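Local coordinates for protein aromatic amino acid exporter YddG (Starkeya novella, PDB 5I20) that exports amino acids with broad specificity, including threonine, methionine, lysine and glutamate, across the inner membrane, binding them in a large central cavity, at residues A[11-16]-A[222-227]; A[99-104]-A[242-247]; A[168-173]-A[227-232]. All coordinates share one frame; numbering follows the deposited sequence.

Interaction 1 (A[11-16]-A[222-227]). With OLC ((2R)-2,3-dihydroxypropyl (9Z)-octadec-9-enoate), chain J.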
loop_
_atom_site.group_PDB
_atom_site.type_symbol
_atom_site.label_atom_id
_atom_site.label_comp_id
_atom_site.label_asym_id
_atom_site.label_seq_id
_atom_site.Cartn_x
_atom_site.Cartn_y
_atom_site.Cartn_z
ATOM N N PHE A 11 -9.977 2.521 5.027
ATOM C CA PHE A 11 -8.983 2.804 6.054
ATOM C C PHE A 11 -8.499 1.530 6.743
ATOM O O PHE A 11 -7.449 1.529 7.390
ATOM C CB PHE A 11 -9.540 3.780 7.092
ATOM C CG PHE A 11 -8.527 4.212 8.111
ATOM C CD1 PHE A 11 -7.452 5.003 7.740
ATOM C CD2 PHE A 11 -8.637 3.819 9.433
ATOM C CE1 PHE A 11 -6.508 5.401 8.670
ATOM C CE2 PHE A 11 -7.696 4.214 10.368
ATOM C CZ PHE A 11 -6.630 5.006 9.985
ATOM N N THR A 12 -9.257 0.446 6.604
ATOM C CA THR A 12 -8.841 -0.822 7.186
ATOM C C THR A 12 -7.652 -1.401 6.412
ATOM O O THR A 12 -6.829 -2.116 6.983
ATOM C CB THR A 12 -9.998 -1.847 7.231
ATOM O OG1 THR A 12 -10.474 -2.115 5.908
ATOM C CG2 THR A 12 -11.148 -1.318 8.084
ATOM N N ALA A 13 -7.555 -1.081 5.122
ATOM C CA ALA A 13 -6.393 -1.477 4.327
ATOM C C ALA A 13 -5.133 -0.806 4.859
ATOM O O ALA A 13 -4.073 -1.428 4.955
ATOM C CB ALA A 13 -6.595 -1.127 2.859
ATOM N N ILE A 14 -5.265 0.471 5.201
ATOM C CA ILE A 14 -4.171 1.244 5.773
ATOM C C ILE A 14 -3.751 0.671 7.126
ATOM O O ILE A 14 -2.564 0.637 7.455
ATOM C CB ILE A 14 -4.565 2.724 5.926
ATOM C CG1 ILE A 14 -4.951 3.300 4.562
ATOM C CG2 ILE A 14 -3.438 3.524 6.558
ATOM C CD1 ILE A 14 -5.646 4.650 4.631
ATOM N N LEU A 15 -4.729 0.217 7.904
ATOM C CA LEU A 15 -4.447 -0.433 9.181
ATOM C C LEU A 15 -3.694 -1.744 8.977
ATOM O O LEU A 15 -2.736 -2.031 9.688
ATOM C CB LEU A 15 -5.741 -0.690 9.955
ATOM C CG LEU A 15 -6.491 0.545 10.455
ATOM C CD1 LEU A 15 -7.784 0.143 11.147
ATOM C CD2 LEU A 15 -5.609 1.361 11.386
ATOM N N LEU A 16 -4.126 -2.534 7.997
ATOM C CA LEU A 16 -3.505 -3.829 7.735
ATOM C C LEU A 16 -2.099 -3.676 7.156
ATOM O O LEU A 16 -1.209 -4.466 7.464
ATOM C CB LEU A 16 -4.385 -4.666 6.798
ATOM C CG LEU A 16 -5.656 -5.250 7.428
ATOM C CD1 LEU A 16 -6.582 -5.814 6.364
ATOM C CD2 LEU A 16 -5.312 -6.324 8.456
ATOM N N GLY A 222 -5.055 -10.584 1.710
ATOM C CA GLY A 222 -6.347 -11.232 1.566
ATOM C C GLY A 222 -7.550 -10.420 2.002
ATOM O O GLY A 222 -8.688 -10.808 1.753
ATOM N N ILE A 223 -7.305 -9.297 2.664
ATOM C CA ILE A 223 -8.391 -8.416 3.068
ATOM C C ILE A 223 -8.111 -6.988 2.617
ATOM O O ILE A 223 -9.002 -6.299 2.116
ATOM C CB ILE A 223 -8.611 -8.447 4.595
ATOM C CG1 ILE A 223 -9.082 -9.834 5.039
ATOM C CG2 ILE A 223 -9.629 -7.399 5.010
ATOM C CD1 ILE A 223 -9.251 -9.966 6.536
ATOM N N ALA A 224 -6.862 -6.561 2.775
ATOM C CA ALA A 224 -6.464 -5.184 2.510
ATOM C C ALA A 224 -6.733 -4.738 1.073
ATOM O O ALA A 224 -7.176 -3.619 0.849
ATOM C CB ALA A 224 -5.002 -4.994 2.847
ATOM N N PHE A 225 -6.473 -5.599 0.099
ATOM C CA PHE A 225 -6.677 -5.204 -1.292
ATOM C C PHE A 225 -8.159 -5.116 -1.639
ATOM O O PHE A 225 -8.558 -4.309 -2.479
ATOM C CB PHE A 225 -5.957 -6.164 -2.241
ATOM C CG PHE A 225 -4.468 -5.986 -2.248
ATOM C CD1 PHE A 225 -3.894 -4.868 -2.831
ATOM C CD2 PHE A 225 -3.641 -6.925 -1.656
ATOM C CE1 PHE A 225 -2.523 -4.694 -2.830
ATOM C CE2 PHE A 225 -2.270 -6.759 -1.654
ATOM C CZ PHE A 225 -1.709 -5.641 -2.241
ATOM N N TYR A 226 -8.976 -5.931 -0.985
ATOM C CA TYR A 226 -10.413 -5.894 -1.229
ATOM C C TYR A 226 -11.048 -4.697 -0.532
ATOM O O TYR A 226 -11.927 -4.042 -1.089
ATOM C CB TYR A 226 -11.073 -7.193 -0.767
ATOM C CG TYR A 226 -10.449 -8.422 -1.386
ATOM C CD1 TYR A 226 -10.910 -8.928 -2.597
ATOM C CD2 TYR A 226 -9.388 -9.068 -0.767
ATOM C CE1 TYR A 226 -10.336 -10.048 -3.165
ATOM C CE2 TYR A 226 -8.808 -10.187 -1.330
ATOM C CZ TYR A 226 -9.285 -10.671 -2.528
ATOM O OH TYR A 226 -8.706 -11.785 -3.086
ATOM N N THR A 227 -10.596 -4.408 0.684
ATOM C CA THR A 227 -11.141 -3.291 1.447
ATOM C C THR A 227 -10.628 -1.962 0.883
ATOM O O THR A 227 -11.260 -0.921 1.049
ATOM C CB THR A 227 -10.792 -3.418 2.950
ATOM O OG1 THR A 227 -11.432 -2.378 3.691
ATOM C CG2 THR A 227 -9.315 -3.315 3.170
HETATM C C10 OLC J . -8.135 -4.058 10.587
HETATM C C9 OLC J . -9.353 -4.285 9.755
HETATM C C11 OLC J . -7.443 -5.223 11.212
HETATM C C8 OLC J . -9.800 -5.682 9.478
HETATM C C7 OLC J . -11.291 -5.739 9.468
HETATM C C6 OLC J . -11.821 -5.016 8.276
HETATM C C5 OLC J . -12.836 -5.870 7.597
HETATM C C4 OLC J . -14.106 -5.109 7.410
HETATM C C3 OLC J . -14.840 -5.679 6.243
HETATM C C2 OLC J . -16.287 -5.340 6.341
HETATM C C1 OLC J . -16.919 -5.463 4.996
HETATM O O19 OLC J . -18.104 -4.817 4.736
HETATM O O20 OLC J . -16.357 -6.091 4.110
#

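Interaction 2 (A[99-104]-A[242-247]). With OLC ((2R)-2,3-dihydroxypropyl (9Z)-octadec-9-enoate), chain G.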
loop_
_atom_site.group_PDB
_atom_site.type_symbol
_atom_site.label_atom_id
_atom_site.label_comp_id
_atom_site.label_asym_id
_atom_site.label_seq_id
_atom_site.Cartn_x
_atom_site.Cartn_y
_atom_site.Cartn_z
ATOM N N TYR A 99 6.971 6.131 -0.916
ATOM C CA TYR A 99 5.889 6.684 -0.102
ATOM C C TYR A 99 5.509 8.104 -0.513
ATOM O O TYR A 99 4.926 8.860 0.265
ATOM C CB TYR A 99 6.242 6.629 1.386
ATOM C CG TYR A 99 5.356 5.652 2.124
ATOM C CD1 TYR A 99 4.036 5.971 2.413
ATOM C CD2 TYR A 99 5.825 4.400 2.500
ATOM C CE1 TYR A 99 3.211 5.081 3.071
ATOM C CE2 TYR A 99 5.006 3.500 3.162
ATOM C CZ TYR A 99 3.700 3.847 3.444
ATOM O OH TYR A 99 2.877 2.962 4.100
ATOM N N LEU A 100 5.838 8.445 -1.753
ATOM C CA LEU A 100 5.223 9.578 -2.417
ATOM C C LEU A 100 3.828 9.199 -2.900
ATOM O O LEU A 100 3.040 10.069 -3.269
ATOM C CB LEU A 100 6.078 10.053 -3.596
ATOM C CG LEU A 100 7.306 10.889 -3.239
ATOM C CD1 LEU A 100 8.217 11.056 -4.445
ATOM C CD2 LEU A 100 6.874 12.242 -2.701
ATOM N N TRP A 101 3.515 7.904 -2.890
ATOM C CA TRP A 101 2.251 7.443 -3.470
ATOM C C TRP A 101 0.979 7.977 -2.794
ATOM O O TRP A 101 -0.033 8.141 -3.472
ATOM C CB TRP A 101 2.195 5.902 -3.531
ATOM C CG TRP A 101 2.039 5.127 -2.238
ATOM C CD1 TRP A 101 3.033 4.519 -1.527
ATOM C CD2 TRP A 101 0.814 4.828 -1.541
ATOM N NE1 TRP A 101 2.514 3.886 -0.425
ATOM C CE2 TRP A 101 1.155 4.055 -0.409
ATOM C CE3 TRP A 101 -0.531 5.150 -1.754
ATOM C CZ2 TRP A 101 0.202 3.597 0.504
ATOM C CZ3 TRP A 101 -1.481 4.692 -0.842
ATOM C CH2 TRP A 101 -1.107 3.924 0.270
ATOM N N PRO A 102 1.007 8.252 -1.476
ATOM C CA PRO A 102 -0.245 8.831 -0.971
ATOM C C PRO A 102 -0.502 10.239 -1.510
ATOM O O PRO A 102 -1.648 10.572 -1.810
ATOM C CB PRO A 102 -0.037 8.854 0.546
ATOM C CG PRO A 102 0.963 7.774 0.802
ATOM C CD PRO A 102 1.895 7.843 -0.372
ATOM N N LEU A 103 0.549 11.044 -1.637
ATOM C CA LEU A 103 0.429 12.378 -2.219
ATOM C C LEU A 103 -0.030 12.294 -3.675
ATOM O O LEU A 103 -0.836 13.102 -4.131
ATOM C CB LEU A 103 1.761 13.127 -2.121
ATOM C CG LEU A 103 1.842 14.516 -2.762
ATOM C CD1 LEU A 103 0.831 15.466 -2.135
ATOM C CD2 LEU A 103 3.256 15.079 -2.641
ATOM N N LEU A 104 0.482 11.303 -4.394
ATOM C CA LEU A 104 0.142 11.117 -5.799
ATOM C C LEU A 104 -1.337 10.797 -5.981
ATOM O O LEU A 104 -1.978 11.304 -6.900
ATOM C CB LEU A 104 1.003 10.010 -6.413
ATOM C CG LEU A 104 2.487 10.339 -6.576
ATOM C CD1 LEU A 104 3.251 9.166 -7.169
ATOM C CD2 LEU A 104 2.661 11.588 -7.432
ATOM N N VAL A 242 -4.785 11.008 1.871
ATOM C CA VAL A 242 -4.287 11.705 3.053
ATOM C C VAL A 242 -4.057 10.731 4.206
ATOM O O VAL A 242 -3.003 10.743 4.841
ATOM C CB VAL A 242 -5.266 12.819 3.510
ATOM C CG1 VAL A 242 -4.778 13.477 4.794
ATOM C CG2 VAL A 242 -5.434 13.858 2.412
ATOM N N LEU A 243 -5.043 9.876 4.458
ATOM C CA LEU A 243 -4.998 8.944 5.581
ATOM C C LEU A 243 -3.936 7.861 5.423
ATOM O O LEU A 243 -3.536 7.238 6.404
ATOM C CB LEU A 243 -6.366 8.293 5.776
ATOM C CG LEU A 243 -7.491 9.239 6.198
ATOM C CD1 LEU A 243 -8.822 8.509 6.228
ATOM C CD2 LEU A 243 -7.185 9.872 7.550
ATOM N N SER A 244 -3.478 7.632 4.197
ATOM C CA SER A 244 -2.473 6.597 3.958
ATOM C C SER A 244 -1.139 6.903 4.652
ATOM O O SER A 244 -0.400 5.984 4.994
ATOM C CB SER A 244 -2.262 6.399 2.456
ATOM O OG SER A 244 -3.384 5.748 1.879
ATOM N N TYR A 245 -0.837 8.179 4.892
ATOM C CA TYR A 245 0.371 8.519 5.650
ATOM C C TYR A 245 0.262 8.149 7.133
ATOM O O TYR A 245 1.179 8.406 7.906
ATOM C CB TYR A 245 0.708 10.008 5.517
ATOM C CG TYR A 245 1.356 10.353 4.200
ATOM C CD1 TYR A 245 2.508 9.697 3.779
ATOM C CD2 TYR A 245 0.801 11.310 3.362
ATOM C CE1 TYR A 245 3.097 9.997 2.569
ATOM C CE2 TYR A 245 1.380 11.618 2.149
ATOM C CZ TYR A 245 2.528 10.958 1.756
ATOM O OH TYR A 245 3.109 11.260 0.547
ATOM N N ALA A 246 -0.853 7.550 7.535
ATOM C CA ALA A 246 -0.956 7.036 8.893
ATOM C C ALA A 246 -0.200 5.716 9.014
ATOM O O ALA A 246 0.236 5.345 10.100
ATOM C CB ALA A 246 -2.409 6.855 9.297
ATOM N N ALA A 247 -0.035 5.021 7.891
ATOM C CA ALA A 247 0.601 3.703 7.891
ATOM C C ALA A 247 2.038 3.710 8.434
ATOM O O ALA A 247 2.370 2.857 9.255
ATOM C CB ALA A 247 0.568 3.095 6.486
HETATM C C10 OLC G . 0.800 0.071 -0.731
HETATM C C9 OLC G . 0.096 -1.124 -0.189
HETATM C C11 OLC G . 1.858 -0.115 -1.762
HETATM C C8 OLC G . 0.470 -2.487 -0.660
HETATM C C16 OLC G . 6.160 0.685 0.771
HETATM C C12 OLC G . 2.869 0.974 -1.649
HETATM C C7 OLC G . 1.338 -3.166 0.344
HETATM C C15 OLC G . 6.091 0.227 -0.648
HETATM C C13 OLC G . 4.185 0.483 -2.152
HETATM C C6 OLC G . 1.664 -4.545 -0.126
HETATM C C14 OLC G . 5.292 1.196 -1.455
HETATM C C5 OLC G . 3.143 -4.701 -0.237
HETATM C C4 OLC G . 3.498 -6.149 -0.305
HETATM C C3 OLC G . 4.980 -6.308 -0.213
HETATM C C2 OLC G . 5.317 -7.755 -0.074
#

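Interaction 3 (A[168-173]-A[227-232])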
loop_
_atom_site.group_PDB
_atom_site.type_symbol
_atom_site.label_atom_id
_atom_site.label_comp_id
_atom_site.label_asym_id
_atom_site.label_seq_id
_atom_site.Cartn_x
_atom_site.Cartn_y
_atom_site.Cartn_z
ATOM N N VAL A 168 -6.316 5.182 -8.061
ATOM C CA VAL A 168 -7.218 6.205 -8.576
ATOM C C VAL A 168 -8.057 5.672 -9.737
ATOM O O VAL A 168 -9.255 5.950 -9.822
ATOM C CB VAL A 168 -6.435 7.459 -9.023
ATOM C CG1 VAL A 168 -7.343 8.445 -9.739
ATOM C CG2 VAL A 168 -5.769 8.116 -7.822
ATOM N N ALA A 169 -7.435 4.893 -10.618
ATOM C CA ALA A 169 -8.138 4.356 -11.783
ATOM C C ALA A 169 -9.138 3.266 -11.403
ATOM O O ALA A 169 -9.973 2.871 -12.219
ATOM C CB ALA A 169 -7.147 3.818 -12.804
ATOM N N SER A 170 -9.054 2.780 -10.168
ATOM C CA SER A 170 -9.998 1.776 -9.687
ATOM C C SER A 170 -11.423 2.324 -9.655
ATOM O O SER A 170 -12.381 1.569 -9.836
ATOM C CB SER A 170 -9.596 1.272 -8.300
ATOM O OG SER A 170 -8.385 0.540 -8.360
ATOM N N ARG A 171 -11.568 3.629 -9.438
ATOM C CA ARG A 171 -12.898 4.235 -9.422
ATOM C C ARG A 171 -13.548 4.166 -10.803
ATOM O O ARG A 171 -14.768 4.080 -10.918
ATOM C CB ARG A 171 -12.839 5.686 -8.937
ATOM C CG ARG A 171 -14.188 6.388 -8.974
ATOM C CD ARG A 171 -14.293 7.480 -7.929
ATOM N NE ARG A 171 -14.295 6.932 -6.579
ATOM C CZ ARG A 171 -15.109 7.335 -5.610
ATOM N NH1 ARG A 171 -15.998 8.293 -5.843
ATOM N NH2 ARG A 171 -15.037 6.778 -4.410
ATOM N N ARG A 172 -12.727 4.190 -11.848
ATOM C CA ARG A 172 -13.223 4.065 -13.214
ATOM C C ARG A 172 -13.876 2.701 -13.428
ATOM O O ARG A 172 -14.849 2.574 -14.173
ATOM C CB ARG A 172 -12.082 4.288 -14.217
ATOM C CG ARG A 172 -12.389 3.873 -15.648
ATOM C CD ARG A 172 -11.346 4.417 -16.616
ATOM N NE ARG A 172 -11.867 5.530 -17.407
ATOM C CZ ARG A 172 -11.140 6.262 -18.246
ATOM N NH1 ARG A 172 -9.847 6.007 -18.405
ATOM N NH2 ARG A 172 -11.705 7.251 -18.924
ATOM N N PHE A 173 -13.343 1.688 -12.753
ATOM C CA PHE A 173 -13.892 0.339 -12.822
ATOM C C PHE A 173 -14.822 0.059 -11.647
ATOM O O PHE A 173 -14.864 -1.059 -11.138
ATOM C CB PHE A 173 -12.766 -0.699 -12.850
ATOM C CG PHE A 173 -11.817 -0.534 -14.001
ATOM C CD1 PHE A 173 -12.118 -1.066 -15.245
ATOM C CD2 PHE A 173 -10.623 0.150 -13.839
ATOM C CE1 PHE A 173 -11.244 -0.915 -16.307
ATOM C CE2 PHE A 173 -9.747 0.305 -14.897
ATOM C CZ PHE A 173 -10.057 -0.229 -16.132
ATOM N N THR A 227 -10.596 -4.408 0.684
ATOM C CA THR A 227 -11.141 -3.291 1.447
ATOM C C THR A 227 -10.628 -1.962 0.883
ATOM O O THR A 227 -11.260 -0.921 1.049
ATOM C CB THR A 227 -10.792 -3.418 2.950
ATOM O OG1 THR A 227 -11.432 -2.378 3.691
ATOM C CG2 THR A 227 -9.315 -3.315 3.170
ATOM N N TRP A 228 -9.486 -2.010 0.204
ATOM C CA TRP A 228 -8.935 -0.843 -0.477
ATOM C C TRP A 228 -9.702 -0.603 -1.774
ATOM O O TRP A 228 -9.968 0.538 -2.156
ATOM C CB TRP A 228 -7.443 -1.045 -0.752
ATOM C CG TRP A 228 -6.741 0.116 -1.391
ATOM C CD1 TRP A 228 -6.282 0.188 -2.675
ATOM C CD2 TRP A 228 -6.396 1.362 -0.771
ATOM N NE1 TRP A 228 -5.680 1.401 -2.894
ATOM C CE2 TRP A 228 -5.735 2.141 -1.744
ATOM C CE3 TRP A 228 -6.585 1.897 0.506
ATOM C CZ2 TRP A 228 -5.264 3.423 -1.477
ATOM C CZ3 TRP A 228 -6.116 3.172 0.768
ATOM C CH2 TRP A 228 -5.465 3.921 -0.219
ATOM N N ASP A 229 -10.063 -1.695 -2.438
ATOM C CA ASP A 229 -10.861 -1.630 -3.656
ATOM C C ASP A 229 -12.207 -0.964 -3.380
ATOM O O ASP A 229 -12.677 -0.145 -4.173
ATOM C CB ASP A 229 -11.064 -3.030 -4.241
ATOM C CG ASP A 229 -11.678 -3.001 -5.624
ATOM O OD1 ASP A 229 -10.978 -2.614 -6.582
ATOM O OD2 ASP A 229 -12.860 -3.380 -5.759
ATOM N N ILE A 230 -12.814 -1.309 -2.248
ATOM C CA ILE A 230 -14.090 -0.719 -1.850
ATOM C C ILE A 230 -13.955 0.785 -1.604
ATOM O O ILE A 230 -14.773 1.574 -2.077
ATOM C CB ILE A 230 -14.652 -1.396 -0.584
ATOM C CG1 ILE A 230 -15.047 -2.842 -0.893
ATOM C CG2 ILE A 230 -15.848 -0.619 -0.045
ATOM C CD1 ILE A 230 -15.643 -3.584 0.287
ATOM N N GLY A 231 -12.916 1.174 -0.870
ATOM C CA GLY A 231 -12.662 2.576 -0.596
ATOM C C GLY A 231 -12.397 3.391 -1.850
ATOM O O GLY A 231 -12.828 4.533 -1.953
ATOM N N MET A 232 -11.681 2.808 -2.808
ATOM C CA MET A 232 -11.341 3.527 -4.032
ATOM C C MET A 232 -12.555 3.711 -4.940
ATOM O O MET A 232 -12.652 4.706 -5.658
ATOM C CB MET A 232 -10.227 2.803 -4.800
ATOM C CG MET A 232 -8.833 2.922 -4.187
ATOM S SD MET A 232 -8.191 4.611 -4.080
ATOM C CE MET A 232 -8.455 4.968 -2.346
#

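Interaction 1 (A[11-16]-A[222-227])
Ala13 and Ala224 bring helix 3-17 and the start of helix 224-234 together, their CA atoms being 4.1 Å apart. Next to the backbone the packing is made by small groups. Ala13 CB is a methyl set on a carbonyl oxygen, 3.3 Å from Ala224 O. The apolar pairs begin with the same Ala13 CB, which touches Thr227 CG2 at 3.5 Å. Thr227 presents that methyl because its OG1 stands anti to the backbone N (chi1 -175°), which leaves CG2 between N and the carbonyl carbon. Farther along, one branch of Leu16, CD1, reaches the first turn of the other helix, lying 3.7 Å from Ile223 CG2 and 3.9 Å from Ala224 CB; the Leu16 and Ile223 side chains meet at about a right angle. The polar part is small: Thr12 OG1 and Thr227 OG1 approach to 2.4 Å, a spacing so short that its details are doubtful, and Thr12 OG1 is hydrogen-bonded to Ile9 O, one turn back in its own helix. Lipid closes one flank, where a monoolein chain runs past Thr12 CB and lies with its C11 at 3.7 Å from Leu16 CD2. An alanine in place of Leu16 would probably open a gap between Ile223, Ala224 and the lipid, since both methyl branches that touch them would be gone. Ile223 occupies the N-cap position of the second helix, and its carbonyl receives Thr227 N. Such close approach across alanines is characteristic of tightly packed transmembrane helices, and here it joins the N-terminal and C-terminal EamA regions of the DMT transporter fold.

Interaction 2 (A[99-104]-A[242-247])
Tyr245 lays its flat ring against Pro102, which acts as the main bump of the 99-104 segment. Pro102 CB sits over one ring face, 3.6 Å from the centroid and 18° off the normal, a CH-pi contact, with Pro102 CG 3.6 Å from Tyr245 CE1. The tip of the ring enters a hollow in the backbone between Tyr99 and Leu103. There Tyr245 OH donates a hydrogen bond to Tyr99 O at 3.0 Å, approaching in the plane of that carbonyl, and receives a weak one from Leu103 N at 3.4 Å, so one good bond and one weak one hold the hydroxyl.

A second, smaller knob is Ser244. It meets the six-membered ring of Trp101 at CH2 and CZ3, with Ser244 CB 3.5 Å from Trp101 CH2, while its OG is hydrogen-bonded to Leu240 O, in helix 237-243. Trp101 is itself sandwiched: Pro102 CD lies over one face, and C10 of a monoolein chain lies over the opposite face, 3.5 Å above the plane. The two tyrosine side chains pass each other running opposite ways, and Tyr99 OH lies 3.3 Å from Ala247 CB.

Both segments contain an interruption in a membrane-spanning stretch: 99-104 follows helix 91-98, and a type I turn from Leu243 to Ala246 lies between helices 237-243 and 246-258. Two interrupted transmembrane helices, one from each EamA region, thus meet about 9 Å from the centre of the chain, consistent with the basket-shaped DMT fold of inverted repeats.

Interaction 3 (A[168-173]-A[227-232])
Arg171 and Met232 mark the closest backbone approach, with CA atoms 5.7 Å apart. The 227-232 segment is regular helix, its bonds running from Gly231 N to Thr227 O and from Met232 N to Trp228 O. The other segment leaves helix 150-169 in tighter turns, with Arg171 N bonded to Val168 O three residues back, and it passes from the membrane into the cytoplasmic connection.

The polar contact is made by Arg171. Its CG is anti to the backbone N, and a bend at chi3 (-67°) places NE beside the carbonyl of Met232. The hydrogen bond from Arg171 NE to Met232 O is short, 2.9 Å, and nearly straight, with an N-H...O angle of 167°, and the oxygen lies almost in the guanidinium plane. Arg171 CB rests 3.4 Å from the same Met232 O. A weak second bond from Arg171 NH2 is doubtful, because the position of that nitrogen is less sure. On the far side NH1 makes a long, weak ion pair with Glu115.

Ser170 CB touches Met232 CB at 3.9 Å, whereas Ser170 OG is engaged by Tyr166 O. The Met232 chain, folded at chi2 and chi3, turns back over its own helix: CE lies 3.6 Å above the Trp228 ring, and SD comes only to 4.4 Å from Val168 N. Asp229, nearby, forms a salt bridge with Lys233.

Chemically, the contact sets a cationic side chain against a carbonyl near the C-terminal end of helix 224-234. The positive charge would probably be favoured by the negative end of that helix's dipole, and the bond links the cytoplasmic ends of two neighbouring helices.

Overall arrangement
From the N terminus, helix 3-17 supplies residues 11-16, whose loop stays open until 222-227 closes interaction 1. On the way the chain passes 99-104 and 168-173. Interaction 3 closes next, as 227-232 returns to 168-173, and interaction 2 last, when 242-247 meets 99-104. Interaction 1 therefore crosses both others, while interaction 3 lies wholly within the span of interaction 2. Interactions 1 and 3 share Thr227 and helix 224-234. Ile14 packs on Leu243, Ser244 and Ala247, joining interactions 1 and 2, and Trp228 touches Ala13, Ser244 and Trp101. Together they tie helices 3-17, 101-108, 150-169 and 224-234 to the break between 237-243 and 246-258.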